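Local coordinates for protein similar to yteR (Bacilus subtilis) (PDB 4WU0) that probably hydrolyses unsaturated rhamnogalacturonan fragments derived from pectin, as a glycoside hydrolase of family 105, at residues I82-F87 with A136-K141; K150-I155 with E214-N219; A208-I213 with L274-R279. All blocks are in the same frame, centred on the assembly; numbering follows the deposited sequence.

Interaction 1: I82-F87 with A136-K141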
ATOM      1  N   ILE A  82     -10.644   6.087  -0.456  1.00 12.81           N
ATOM      2  CA  ILE A  82     -11.247   7.057   0.460  1.00 13.59           C
ATOM      3  C   ILE A  82     -12.555   7.627  -0.091  1.00 13.75           C
ATOM      4  O   ILE A  82     -13.455   7.965   0.684  1.00 14.67           O
ATOM      5  CB  ILE A  82     -10.257   8.162   0.902  1.00 13.96           C
ATOM      6  CG1 ILE A  82     -10.811   8.956   2.099  1.00 13.65           C
ATOM      7  CG2 ILE A  82      -9.871   9.070  -0.229  1.00 15.02           C
ATOM      8  CD1 ILE A  82     -10.857   8.183   3.431  1.00 16.44           C
ATOM      9  N   LEU A  83     -12.671   7.764  -1.411  1.00 13.70           N
ATOM     10  CA  LEU A  83     -13.922   8.235  -1.996  1.00 16.28           C
ATOM     11  C   LEU A  83     -15.090   7.276  -1.728  1.00 13.56           C
ATOM     12  O   LEU A  83     -16.217   7.728  -1.499  1.00 15.06           O
ATOM     13  CB  LEU A  83     -13.781   8.486  -3.495  1.00 13.78           C
ATOM     14  CG  LEU A  83     -12.827   9.607  -3.916  1.00 14.86           C
ATOM     15  CD1 LEU A  83     -12.756   9.672  -5.447  1.00 19.66           C
ATOM     16  CD2 LEU A  83     -13.285  10.935  -3.362  1.00 19.45           C
ATOM     17  N   ILE A  84     -14.830   5.967  -1.741  1.00 14.72           N
ATOM     18  CA  ILE A  84     -15.852   4.996  -1.362  1.00 13.82           C
ATOM     19  C   ILE A  84     -16.301   5.246   0.061  1.00 14.33           C
ATOM     20  O   ILE A  84     -17.505   5.262   0.359  1.00 16.66           O
ATOM     21  CB  ILE A  84     -15.378   3.547  -1.572  1.00 13.58           C
ATOM     22  CG1 ILE A  84     -15.148   3.303  -3.057  1.00 14.82           C
ATOM     23  CG2 ILE A  84     -16.405   2.540  -1.042  1.00 15.97           C
ATOM     24  CD1 ILE A  84     -14.446   1.994  -3.378  1.00 17.56           C
ATOM     25  N   THR A  85     -15.331   5.431   0.950  1.00 14.85           N
ATOM     26  CA  THR A  85     -15.625   5.666   2.351  1.00 14.65           C
ATOM     27  C   THR A  85     -16.458   6.935   2.517  1.00 16.63           C
ATOM     28  O   THR A  85     -17.452   6.947   3.249  1.00 18.65           O
ATOM     29  CB  THR A  85     -14.307   5.752   3.119  1.00 16.36           C
ATOM     30  OG1 THR A  85     -13.659   4.474   3.032  1.00 18.79           O
ATOM     31  CG2 THR A  85     -14.525   6.139   4.577  1.00 21.50           C
ATOM     32  N   LEU A  86     -16.082   7.989   1.816  1.00 15.70           N
ATOM     33  CA  LEU A  86     -16.814   9.246   1.923  1.00 16.11           C
ATOM     34  C   LEU A  86     -18.215   9.131   1.340  1.00 19.05           C
ATOM     35  O   LEU A  86     -19.158   9.719   1.879  1.00 19.49           O
ATOM     36  CB  LEU A  86     -16.067  10.383   1.241  1.00 16.33           C
ATOM     37  CG  LEU A  86     -14.855  10.939   1.983  1.00 16.39           C
ATOM     38  CD1 LEU A  86     -13.996  11.788   1.062  1.00 21.00           C
ATOM     39  CD2 LEU A  86     -15.300  11.745   3.193  1.00 21.52           C
ATOM     40  N   PHE A  87     -18.363   8.400   0.235  1.00 18.02           N
ATOM     41  CA  PHE A  87     -19.692   8.237  -0.346  1.00 17.31           C
ATOM     42  C   PHE A  87     -20.600   7.467   0.612  1.00 19.73           C
ATOM     43  O   PHE A  87     -21.768   7.823   0.787  1.00 19.75           O
ATOM     44  CB  PHE A  87     -19.654   7.537  -1.701  1.00 17.22           C
ATOM     45  CG  PHE A  87     -21.021   7.380  -2.320  1.00 19.19           C
ATOM     46  CD1 PHE A  87     -21.762   8.496  -2.657  1.00 20.75           C
ATOM     47  CD2 PHE A  87     -21.559   6.135  -2.543  1.00 21.70           C
ATOM     48  CE1 PHE A  87     -23.035   8.368  -3.214  1.00 24.02           C
ATOM     49  CE2 PHE A  87     -22.822   5.999  -3.104  1.00 22.35           C
ATOM     50  CZ  PHE A  87     -23.549   7.112  -3.440  1.00 24.16           C
ATOM     51  N   ALA A 136      -5.665  -3.018  -8.480  1.00 14.07           N
ATOM     52  CA  ALA A 136      -6.470  -4.204  -8.223  1.00 16.82           C
ATOM     53  C   ALA A 136      -7.241  -4.118  -6.915  1.00 14.66           C
ATOM     54  O   ALA A 136      -8.413  -4.495  -6.864  1.00 13.54           O
ATOM     55  CB  ALA A 136      -5.596  -5.433  -8.229  1.00 13.57           C
ATOM     56  N   THR A 137      -6.603  -3.616  -5.856  1.00 13.03           N
ATOM     57  CA  THR A 137      -7.264  -3.510  -4.557  1.00 12.85           C
ATOM     58  C   THR A 137      -8.385  -2.457  -4.546  1.00 11.99           C
ATOM     59  O   THR A 137      -9.433  -2.665  -3.931  1.00 13.23           O
ATOM     60  CB  THR A 137      -6.241  -3.263  -3.406  1.00 12.22           C
ATOM     61  OG1 THR A 137      -5.279  -4.322  -3.415  1.00 12.55           O
ATOM     62  CG2 THR A 137      -6.886  -3.211  -2.043  1.00 12.98           C
ATOM     63  N   PHE A 138      -8.161  -1.319  -5.181  1.00 11.97           N
ATOM     64  CA  PHE A 138      -9.226  -0.344  -5.319  1.00 12.90           C
ATOM     65  C   PHE A 138     -10.380  -0.956  -6.109  1.00 12.89           C
ATOM     66  O   PHE A 138     -11.554  -0.806  -5.742  1.00 12.83           O
ATOM     67  CB  PHE A 138      -8.761   0.906  -6.052  1.00 14.60           C
ATOM     68  CG  PHE A 138      -9.896   1.682  -6.674  1.00 12.75           C
ATOM     69  CD1 PHE A 138     -10.808   2.347  -5.878  1.00 13.02           C
ATOM     70  CD2 PHE A 138     -10.090   1.704  -8.048  1.00 15.47           C
ATOM     71  CE1 PHE A 138     -11.888   3.054  -6.453  1.00 14.42           C
ATOM     72  CE2 PHE A 138     -11.150   2.408  -8.614  1.00 15.74           C
ATOM     73  CZ  PHE A 138     -12.041   3.087  -7.808  1.00 14.96           C
ATOM     74  N   TYR A 139     -10.036  -1.644  -7.197  1.00 12.58           N
ATOM     75  CA  TYR A 139     -11.039  -2.252  -8.063  1.00 12.95           C
ATOM     76  C   TYR A 139     -11.885  -3.240  -7.242  1.00 13.13           C
ATOM     77  O   TYR A 139     -13.101  -3.268  -7.351  1.00 13.48           O
ATOM     78  CB  TYR A 139     -10.342  -2.920  -9.268  1.00 13.77           C
ATOM     79  CG  TYR A 139     -11.226  -3.431 -10.371  1.00 13.55           C
ATOM     80  CD1 TYR A 139     -12.561  -3.060 -10.470  1.00 13.95           C
ATOM     81  CD2 TYR A 139     -10.704  -4.262 -11.355  1.00 15.08           C
ATOM     82  CE1 TYR A 139     -13.346  -3.543 -11.480  1.00 14.59           C
ATOM     83  CE2 TYR A 139     -11.486  -4.741 -12.365  1.00 15.70           C
ATOM     84  CZ  TYR A 139     -12.802  -4.382 -12.428  1.00 14.75           C
ATOM     85  OH  TYR A 139     -13.582  -4.880 -13.455  1.00 18.39           O
ATOM     86  N   ALA A 140     -11.248  -4.015  -6.367  1.00 12.87           N
ATOM     87  CA  ALA A 140     -11.992  -4.930  -5.505  1.00 13.13           C
ATOM     88  C   ALA A 140     -12.969  -4.208  -4.587  1.00 14.10           C
ATOM     89  O   ALA A 140     -14.115  -4.627  -4.427  1.00 14.06           O
ATOM     90  CB  ALA A 140     -11.025  -5.792  -4.678  1.00 15.52           C
ATOM     91  N   LYS A 141     -12.514  -3.128  -3.954  1.00 13.69           N
ATOM     92  CA  LYS A 141     -13.400  -2.351  -3.094  1.00 14.25           C
ATOM     93  C   LYS A 141     -14.543  -1.746  -3.900  1.00 13.71           C
ATOM     94  O   LYS A 141     -15.671  -1.686  -3.430  1.00 14.86           O
ATOM     95  CB  LYS A 141     -12.607  -1.295  -2.328  1.00 14.21           C
ATOM     96  CG  LYS A 141     -11.606  -1.941  -1.354  1.00 22.46           C
ATOM     97  CD  LYS A 141     -10.724  -0.936  -0.668  1.00 36.20           C
ATOM     98  CE  LYS A 141      -9.927  -1.600   0.461  1.00 34.21           C
ATOM     99  NZ  LYS A 141     -10.803  -2.048   1.591  1.00 38.28           N
TER
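Helices 80-90 and 129-146 run in the same general direction here and come nearest at Ile84 and Lys141, whose CA atoms lie 7.9 Å apart. Ile84 carries the contact for its helix. Its CG1 branch sits beside the backbone N, and chi2 is nearly straight at 170°. This stretches the branch toward the other helix and makes CD1 the atom that touches. That methyl group meets helix 129-146 in two places. One is Lys141. CD1 of Ile84 lies 3.8 Å from C of Lys141 and 3.9 Å from its O, and it also lies 3.9 Å from Lys141 CB. The methyl thus packs against the backbone carbonyl group and the root of the lysine side chain. The rest of the lysine leads away. The other place is the ring of Phe138, three residues earlier. Here CE1 of Phe138 is the nearest ring atom, 4.1 Å from Ile84 CD1. The ring gets there although the CB of Phe138 does not point straight at the other helix.

The surroundings complete the packing. Leu83 and Leu86 turn to helix 44-54, and Leu83 also touches Leu99 on helix 93-108. Behind 136-141, Ala136 and Thr137 lie on Phe159 of helix 152-166. The contact therefore joins two helices within the (alpha/alpha)6 barrel of this glycoside hydrolase family.

The patch is small, 114 Å² summed over both sides. No hydrogen bond or salt bridge crosses it. Its chemistry is that of one methyl group against a ring, a methylene and a peptide carbonyl, so the attraction is mainly van der Waals and depends on shape.

Interaction 2: K150-I155 with E214-N219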
ATOM      1  N   LYS A 150     -18.660 -11.008 -10.834  1.00 18.81           N
ATOM      2  CA  LYS A 150     -17.798 -11.706 -11.781  1.00 18.76           C
ATOM      3  C   LYS A 150     -16.447 -10.984 -11.950  1.00 17.95           C
ATOM      4  O   LYS A 150     -15.424 -11.614 -12.273  1.00 18.84           O
ATOM      5  CB  LYS A 150     -18.488 -11.824 -13.138  1.00 27.17           C
ATOM      6  CG  LYS A 150     -17.841 -12.833 -14.081  1.00 29.05           C
ATOM      7  CD  LYS A 150     -17.778 -14.222 -13.446  1.00 43.12           C
ATOM      8  CE  LYS A 150     -17.345 -15.296 -14.426  1.00 47.89           C
ATOM      9  NZ  LYS A 150     -17.103 -16.592 -13.708  1.00 56.07           N
ATOM     10  N   GLU A 151     -16.445  -9.671 -11.732  1.00 16.96           N
ATOM     11  CA  GLU A 151     -15.233  -8.874 -11.912  1.00 16.30           C
ATOM     12  C   GLU A 151     -14.160  -9.242 -10.917  1.00 15.71           C
ATOM     13  O   GLU A 151     -12.977  -8.970 -11.133  1.00 15.67           O
ATOM     14  CB  GLU A 151     -15.550  -7.386 -11.808  1.00 16.78           C
ATOM     15  CG  GLU A 151     -16.429  -6.910 -12.943  1.00 16.68           C
ATOM     16  CD  GLU A 151     -16.866  -5.469 -12.794  1.00 22.36           C
ATOM     17  OE1 GLU A 151     -16.052  -4.573 -13.065  1.00 20.10           O
ATOM     18  OE2 GLU A 151     -18.039  -5.225 -12.438  1.00 30.81           O
ATOM     19  N   PHE A 152     -14.543  -9.852  -9.810  1.00 15.75           N
ATOM     20  CA  PHE A 152     -13.520 -10.299  -8.860  1.00 15.34           C
ATOM     21  C   PHE A 152     -12.545 -11.306  -9.498  1.00 15.56           C
ATOM     22  O   PHE A 152     -11.392 -11.406  -9.061  1.00 15.17           O
ATOM     23  CB  PHE A 152     -14.156 -10.922  -7.611  1.00 15.57           C
ATOM     24  CG  PHE A 152     -14.770  -9.927  -6.662  1.00 15.30           C
ATOM     25  CD1 PHE A 152     -14.020  -8.906  -6.117  1.00 14.66           C
ATOM     26  CD2 PHE A 152     -16.095 -10.060  -6.254  1.00 15.81           C
ATOM     27  CE1 PHE A 152     -14.580  -8.003  -5.223  1.00 15.05           C
ATOM     28  CE2 PHE A 152     -16.653  -9.156  -5.351  1.00 16.63           C
ATOM     29  CZ  PHE A 152     -15.883  -8.128  -4.840  1.00 17.91           C
ATOM     30  N   ASP A 153     -12.994 -12.064 -10.494  1.00 16.27           N
ATOM     31  CA  ASP A 153     -12.133 -13.056 -11.147  1.00 16.71           C
ATOM     32  C   ASP A 153     -10.928 -12.388 -11.800  1.00 16.80           C
ATOM     33  O   ASP A 153      -9.839 -12.948 -11.829  1.00 17.04           O
ATOM     34  CB  ASP A 153     -12.890 -13.802 -12.265  1.00 19.39           C
ATOM     35  CG  ASP A 153     -13.983 -14.738 -11.761  1.00 28.02           C
ATOM     36  OD1 ASP A 153     -14.286 -14.785 -10.550  1.00 20.29           O
ATOM     37  OD2 ASP A 153     -14.574 -15.431 -12.627  1.00 23.65           O
ATOM     38  N   ASP A 154     -11.157 -11.205 -12.356  1.00 17.33           N
ATOM     39  CA  ASP A 154     -10.115 -10.405 -12.998  1.00 15.79           C
ATOM     40  C   ASP A 154      -9.098 -10.006 -11.943  1.00 16.77           C
ATOM     41  O   ASP A 154      -7.898 -10.237 -12.100  1.00 18.54           O
ATOM     42  CB  ASP A 154     -10.781  -9.180 -13.637  1.00 18.02           C
ATOM     43  CG  ASP A 154      -9.806  -8.231 -14.319  1.00 25.87           C
ATOM     44  OD1 ASP A 154      -8.571  -8.426 -14.267  1.00 20.53           O
ATOM     45  OD2 ASP A 154     -10.310  -7.256 -14.904  1.00 21.25           O
ATOM     46  N   ILE A 155      -9.599  -9.440 -10.853  1.00 14.78           N
ATOM     47  CA  ILE A 155      -8.772  -8.977  -9.755  1.00 13.82           C
ATOM     48  C   ILE A 155      -7.923 -10.102  -9.174  1.00 13.88           C
ATOM     49  O   ILE A 155      -6.702  -9.945  -9.003  1.00 13.94           O
ATOM     50  CB  ILE A 155      -9.663  -8.348  -8.677  1.00 16.24           C
ATOM     51  CG1 ILE A 155     -10.246  -7.035  -9.216  1.00 15.07           C
ATOM     52  CG2 ILE A 155      -8.906  -8.122  -7.356  1.00 16.49           C
ATOM     53  CD1 ILE A 155     -11.592  -6.679  -8.625  1.00 15.74           C
ATOM     54  N   GLU A 214     -10.400  -9.572   2.036  1.00 13.72           N
ATOM     55  CA  GLU A 214     -11.462  -9.131   2.936  1.00 14.07           C
ATOM     56  C   GLU A 214     -12.786  -8.868   2.215  1.00 15.35           C
ATOM     57  O   GLU A 214     -13.854  -9.136   2.767  1.00 16.91           O
ATOM     58  CB  GLU A 214     -11.006  -7.887   3.728  1.00 15.83           C
ATOM     59  CG  GLU A 214     -12.015  -7.407   4.761  1.00 17.75           C
ATOM     60  CD  GLU A 214     -11.567  -6.153   5.510  1.00 25.10           C
ATOM     61  OE1 GLU A 214     -10.875  -5.295   4.910  1.00 26.71           O
ATOM     62  OE2 GLU A 214     -11.923  -6.025   6.703  1.00 34.03           O
ATOM     63  N   VAL A 215     -12.724  -8.341   0.987  1.00 14.32           N
ATOM     64  CA  VAL A 215     -13.944  -8.015   0.249  1.00 15.13           C
ATOM     65  C   VAL A 215     -14.391  -9.093  -0.744  1.00 17.75           C
ATOM     66  O   VAL A 215     -15.452  -8.965  -1.353  1.00 18.36           O
ATOM     67  CB  VAL A 215     -13.857  -6.636  -0.461  1.00 16.47           C
ATOM     68  CG1 VAL A 215     -13.702  -5.522   0.566  1.00 15.90           C
ATOM     69  CG2 VAL A 215     -12.742  -6.620  -1.493  1.00 16.93           C
ATOM     70  N   LEU A 216     -13.611 -10.169  -0.891  1.00 15.51           N
ATOM     71  CA  LEU A 216     -14.033 -11.281  -1.746  1.00 15.19           C
ATOM     72  C   LEU A 216     -15.238 -12.048  -1.203  1.00 18.38           C
ATOM     73  O   LEU A 216     -15.379 -12.230  -0.005  1.00 18.49           O
ATOM     74  CB  LEU A 216     -12.896 -12.285  -1.949  1.00 16.05           C
ATOM     75  CG  LEU A 216     -11.688 -11.891  -2.792  1.00 15.57           C
ATOM     76  CD1 LEU A 216     -10.715 -13.064  -2.838  1.00 19.04           C
ATOM     77  CD2 LEU A 216     -12.121 -11.474  -4.208  1.00 20.37           C
ATOM     78  N   PRO A 217     -16.107 -12.544  -2.089  1.00 18.67           N
ATOM     79  CA  PRO A 217     -17.102 -13.510  -1.622  1.00 20.41           C
ATOM     80  C   PRO A 217     -16.438 -14.710  -0.928  1.00 18.78           C
ATOM     81  O   PRO A 217     -15.405 -15.170  -1.400  1.00 19.34           O
ATOM     82  CB  PRO A 217     -17.808 -13.933  -2.923  1.00 25.03           C
ATOM     83  CG  PRO A 217     -17.619 -12.751  -3.836  1.00 20.19           C
ATOM     84  CD  PRO A 217     -16.275 -12.208  -3.518  1.00 20.17           C
ATOM     85  N   LYS A 218     -17.014 -15.197   0.172  1.00 22.52           N
ATOM     86  CA  LYS A 218     -16.420 -16.300   0.931  1.00 25.13           C
ATOM     87  C   LYS A 218     -16.210 -17.559   0.108  1.00 24.32           C
ATOM     88  O   LYS A 218     -15.295 -18.337   0.381  1.00 25.81           O
ATOM     89  CB  LYS A 218     -17.272 -16.630   2.160  1.00 36.89           C
ATOM     90  CG  LYS A 218     -16.912 -15.799   3.379  1.00 42.96           C
ATOM     91  CD  LYS A 218     -17.123 -14.319   3.115  1.00 49.48           C
ATOM     92  CE  LYS A 218     -16.572 -13.438   4.224  1.00 55.74           C
ATOM     93  NZ  LYS A 218     -17.063 -12.032   4.067  1.00 51.85           N
ATOM     94  N   ASN A 219     -17.053 -17.752  -0.901  1.00 20.45           N
ATOM     95  CA  ASN A 219     -16.935 -18.915  -1.767  1.00 25.55           C
ATOM     96  C   ASN A 219     -16.184 -18.644  -3.062  1.00 22.46           C
ATOM     97  O   ASN A 219     -16.249 -19.453  -3.986  1.00 22.25           O
ATOM     98  CB  ASN A 219     -18.310 -19.505  -2.076  1.00 24.29           C
ATOM     99  CG  ASN A 219     -19.184 -18.589  -2.921  1.00 24.40           C
ATOM    100  OD1 ASN A 219     -18.744 -17.526  -3.390  1.00 27.48           O
ATOM    101  ND2 ASN A 219     -20.434 -18.993  -3.111  1.00 28.08           N
TER
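Phe152 packs on Val215, Leu216 and Pro217 where one helix of the (alpha/alpha)6 barrel, the six-hairpin fold of this family, meets helix 199-215 and the loop that follows it. Phe152 belongs to helix 152-166. Leu216 and Pro217 lie in the loop. The CA atoms of Phe152 and Leu216 are 7.2 Å apart.

The tight part is built round the phenyl ring. CG of Phe152 sits beside the backbone N (chi1 -74°), which aims the ring at the extended loop 216-217. Its two ortho carbons meet different residues. CD2 of Phe152 lies 3.5 Å from Pro217 CD, and the neighbouring CE2 of Phe152 is 3.6 Å from the same Pro217 CD. CD1 of Phe152 lies 3.7 Å from Leu216 CD2. The leucine and phenylalanine side chains run antiparallel alongside each other. At the far end of the ring, CZ of Phe152 comes within 3.6 Å of the backbone O of Val215. The valine side chain is looser, with CG2 of Val215 4.4 Å from Phe152 CE1. Val143 of helix 129-146 and His220 also touch the Phe152 side chain.

The outer side is polar and more open. No hydrogen bond joins the two segments. The exposed Lys150 folds back on its own segment and forms a salt bridge with Asp153. The other carboxylate oxygen, OD1 of Asp153, is hydrogen-bonded to His220 NE2. Asp153 thus links its segment to the chain just after 214-219. In the salt bridge, NZ of Lys150 meets OD2 of Asp153 on its syn side at 3.0 Å, 19° out of the carboxylate plane.

Interaction 3: A208-I213 with L274-R279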
ATOM      1  N   ALA A 208      -2.258  -5.299   0.013  1.00 11.75           N
ATOM      2  CA  ALA A 208      -3.174  -5.529  -1.097  1.00 12.65           C
ATOM      3  C   ALA A 208      -3.885  -6.860  -0.938  1.00 14.21           C
ATOM      4  O   ALA A 208      -5.094  -6.950  -1.156  1.00 13.61           O
ATOM      5  CB  ALA A 208      -2.443  -5.477  -2.414  1.00 12.42           C
ATOM      6  N   LEU A 209      -3.141  -7.898  -0.560  1.00 11.27           N
ATOM      7  CA  LEU A 209      -3.741  -9.204  -0.342  1.00 13.15           C
ATOM      8  C   LEU A 209      -4.763  -9.170   0.798  1.00 14.71           C
ATOM      9  O   LEU A 209      -5.913  -9.608   0.636  1.00 14.10           O
ATOM     10  CB  LEU A 209      -2.672 -10.268  -0.070  1.00 13.14           C
ATOM     11  CG  LEU A 209      -1.821 -10.704  -1.274  1.00 13.83           C
ATOM     12  CD1 LEU A 209      -0.530 -11.371  -0.822  1.00 13.02           C
ATOM     13  CD2 LEU A 209      -2.610 -11.686  -2.120  1.00 15.30           C
ATOM     14  N   ALA A 210      -4.356  -8.659   1.949  1.00 12.82           N
ATOM     15  CA  ALA A 210      -5.245  -8.624   3.095  1.00 14.48           C
ATOM     16  C   ALA A 210      -6.522  -7.838   2.787  1.00 12.32           C
ATOM     17  O   ALA A 210      -7.619  -8.264   3.132  1.00 14.65           O
ATOM     18  CB  ALA A 210      -4.539  -8.034   4.318  1.00 15.28           C
ATOM     19  N   ASP A 211      -6.382  -6.689   2.141  1.00 11.92           N
ATOM     20  CA  ASP A 211      -7.515  -5.824   1.881  1.00 12.18           C
ATOM     21  C   ASP A 211      -8.416  -6.378   0.765  1.00 13.95           C
ATOM     22  O   ASP A 211      -9.635  -6.132   0.758  1.00 16.86           O
ATOM     23  CB  ASP A 211      -7.047  -4.433   1.502  1.00 12.07           C
ATOM     24  CG  ASP A 211      -6.342  -3.695   2.638  1.00 15.40           C
ATOM     25  OD1 ASP A 211      -6.394  -4.148   3.812  1.00 14.40           O
ATOM     26  OD2 ASP A 211      -5.772  -2.606   2.351  1.00 14.70           O
ATOM     27  N   THR A 212      -7.830  -7.104  -0.184  1.00 12.23           N
ATOM     28  CA  THR A 212      -8.622  -7.687  -1.264  1.00 12.56           C
ATOM     29  C   THR A 212      -9.378  -8.936  -0.797  1.00 13.07           C
ATOM     30  O   THR A 212     -10.573  -9.102  -1.063  1.00 13.36           O
ATOM     31  CB  THR A 212      -7.740  -8.018  -2.477  1.00 12.46           C
ATOM     32  OG1 THR A 212      -7.277  -6.795  -3.051  1.00 13.09           O
ATOM     33  CG2 THR A 212      -8.502  -8.798  -3.539  1.00 12.93           C
ATOM     34  N   ILE A 213      -8.695  -9.798  -0.053  1.00 14.51           N
ATOM     35  CA  ILE A 213      -9.330 -11.017   0.403  1.00 13.87           C
ATOM     36  C   ILE A 213     -10.540 -10.639   1.244  1.00 13.79           C
ATOM     37  O   ILE A 213     -11.578 -11.303   1.176  1.00 14.37           O
ATOM     38  CB  ILE A 213      -8.360 -11.895   1.233  1.00 15.08           C
ATOM     39  CG1 ILE A 213      -7.188 -12.365   0.380  1.00 15.81           C
ATOM     40  CG2 ILE A 213      -9.084 -13.113   1.813  1.00 14.50           C
ATOM     41  CD1 ILE A 213      -5.983 -12.844   1.195  1.00 15.72           C
ATOM     42  N   LEU A 274       0.136  -8.430   9.023  1.00 15.50           N
ATOM     43  CA  LEU A 274       0.204  -9.503  10.019  1.00 13.79           C
ATOM     44  C   LEU A 274      -0.990  -9.430  10.942  1.00 14.23           C
ATOM     45  O   LEU A 274      -1.662 -10.440  11.208  1.00 15.58           O
ATOM     46  CB  LEU A 274       1.481  -9.422  10.862  1.00 15.30           C
ATOM     47  CG  LEU A 274       2.830  -9.679  10.207  1.00 20.08           C
ATOM     48  CD1 LEU A 274       3.963  -9.389  11.199  1.00 21.66           C
ATOM     49  CD2 LEU A 274       2.927 -11.113   9.723  1.00 28.07           C
ATOM     50  N   LEU A 275      -1.243  -8.239  11.469  1.00 15.87           N
ATOM     51  CA  LEU A 275      -2.305  -8.047  12.442  1.00 16.41           C
ATOM     52  C   LEU A 275      -3.674  -8.299  11.824  1.00 13.15           C
ATOM     53  O   LEU A 275      -4.506  -9.009  12.383  1.00 15.34           O
ATOM     54  CB  LEU A 275      -2.254  -6.647  13.050  1.00 15.03           C
ATOM     55  CG  LEU A 275      -1.112  -6.432  14.066  1.00 15.35           C
ATOM     56  CD1 LEU A 275      -0.898  -4.939  14.276  1.00 17.56           C
ATOM     57  CD2 LEU A 275      -1.366  -7.144  15.385  1.00 18.56           C
ATOM     58  N   LYS A 276      -3.921  -7.701  10.662  1.00 14.32           N
ATOM     59  CA  LYS A 276      -5.210  -7.882   9.999  1.00 15.21           C
ATOM     60  C   LYS A 276      -5.407  -9.322   9.542  1.00 15.09           C
ATOM     61  O   LYS A 276      -6.503  -9.875   9.640  1.00 14.76           O
ATOM     62  CB  LYS A 276      -5.306  -6.940   8.791  1.00 14.18           C
ATOM     63  CG  LYS A 276      -6.611  -7.053   8.045  1.00 14.59           C
ATOM     64  CD  LYS A 276      -6.848  -5.858   7.117  1.00 14.37           C
ATOM     65  CE  LYS A 276      -8.165  -5.955   6.389  1.00 18.32           C
ATOM     66  NZ  LYS A 276      -8.500  -4.681   5.729  1.00 19.64           N
ATOM     67  N   GLY A 277      -4.327  -9.937   9.062  1.00 15.31           N
ATOM     68  CA  GLY A 277      -4.388 -11.324   8.620  1.00 17.63           C
ATOM     69  C   GLY A 277      -4.757 -12.255   9.760  1.00 17.82           C
ATOM     70  O   GLY A 277      -5.546 -13.183   9.580  1.00 17.29           O
ATOM     71  N   VAL A 278      -4.216 -12.007  10.948  1.00 16.77           N
ATOM     72  CA  VAL A 278      -4.600 -12.804  12.111  1.00 15.37           C
ATOM     73  C   VAL A 278      -6.061 -12.552  12.488  1.00 20.99           C
ATOM     74  O   VAL A 278      -6.815 -13.498  12.779  1.00 19.58           O
ATOM     75  CB  VAL A 278      -3.673 -12.514  13.330  1.00 15.24           C
ATOM     76  CG1 VAL A 278      -4.217 -13.164  14.596  1.00 18.26           C
ATOM     77  CG2 VAL A 278      -2.244 -12.984  13.046  1.00 17.28           C
ATOM     78  N   ARG A 279      -6.465 -11.281  12.494  1.00 14.87           N
ATOM     79  CA  ARG A 279      -7.819 -10.914  12.895  1.00 16.64           C
ATOM     80  C   ARG A 279      -8.886 -11.582  12.036  1.00 17.66           C
ATOM     81  O   ARG A 279      -9.917 -12.020  12.538  1.00 18.88           O
ATOM     82  CB  ARG A 279      -8.008  -9.392  12.851  1.00 17.83           C
ATOM     83  CG  ARG A 279      -9.446  -8.962  13.151  1.00 19.41           C
ATOM     84  CD  ARG A 279      -9.591  -7.444  13.350  1.00 24.50           C
ATOM     85  NE  ARG A 279      -9.237  -6.655  12.171  1.00 21.37           N
ATOM     86  CZ  ARG A 279     -10.033  -6.458  11.124  1.00 19.60           C
ATOM     87  NH1 ARG A 279      -9.632  -5.705  10.111  1.00 21.71           N
ATOM     88  NH2 ARG A 279     -11.246  -7.012  11.069  1.00 23.53           N
TER
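Lys276 reaches from helix 264-279 across to helix 199-215 and makes a buried salt bridge with Asp211. This ion pair joins two helices of the (alpha/alpha)6 barrel. NZ of Lys276 lies 2.9 Å from Asp211 OD1. The amine comes from above the carboxylate plane, 39° out of it. Lys276 stays extended beyond CG and comes in roughly perpendicular to the aspartate side chain. On the way, the lysine methylenes pass over Ala210. CD of Lys276 is 4.2 Å from Ala210 CB, and CE of Lys276 is 4.0 Å from Ala210 O.

Tyr272 and Glu214 complete the first shell of the amine. Tyr272 OH is hydrogen-bonded both to OD1 of Asp211 and to NZ of Lys276, so the three groups close a small triangle. The same amine also forms a salt bridge with Glu214, one turn on from Ala210. The positive charge is therefore probably well balanced by two carboxylates despite its burial.

Small residues let the helices come close. The CA atoms of Ala210 and Gly277 are only 6.2 Å apart, and neither residue puts a large group between the backbones. Next to Asp211, Thr212 turns back on its own helix. OG1 of Thr212 donates to Ala208 O at 2.9 Å, from the face of the carbonyl opposite to the one used by Thr212 N.

Helix 199-215 is enclosed by other helices here. Asp211 lies on Tyr133 of helix 129-146, and Thr212 and Ala208 lie on Phe159 of helix 152-166. Helix 223-240 touches both segments, through Ile213 on Leu226 and Leu274 on Val234.

The three contacts touch one another pairwise. Their centres are about 14 Å (interactions 1 and 2), 16 Å (1 and 3) and 15 Å (2 and 3) apart. Interactions 1 and 2 are joined by a probable hydrogen bond, Tyr139 OH to Glu151 OE1 at 2.5 Å. Interactions 1 and 3 meet where Thr137 OG1 lies 3.2 Å from Thr212 OG1, again a probable hydrogen bond. Interactions 2 and 3 share helix 199-215, and Glu214 OE1 lies 2.6 Å from Lys276 NZ. Measured from contact centre to chain centre, interaction 2 is farthest out, at about 19 Å, against about 13 Å and 12 Å for interactions 1 and 3.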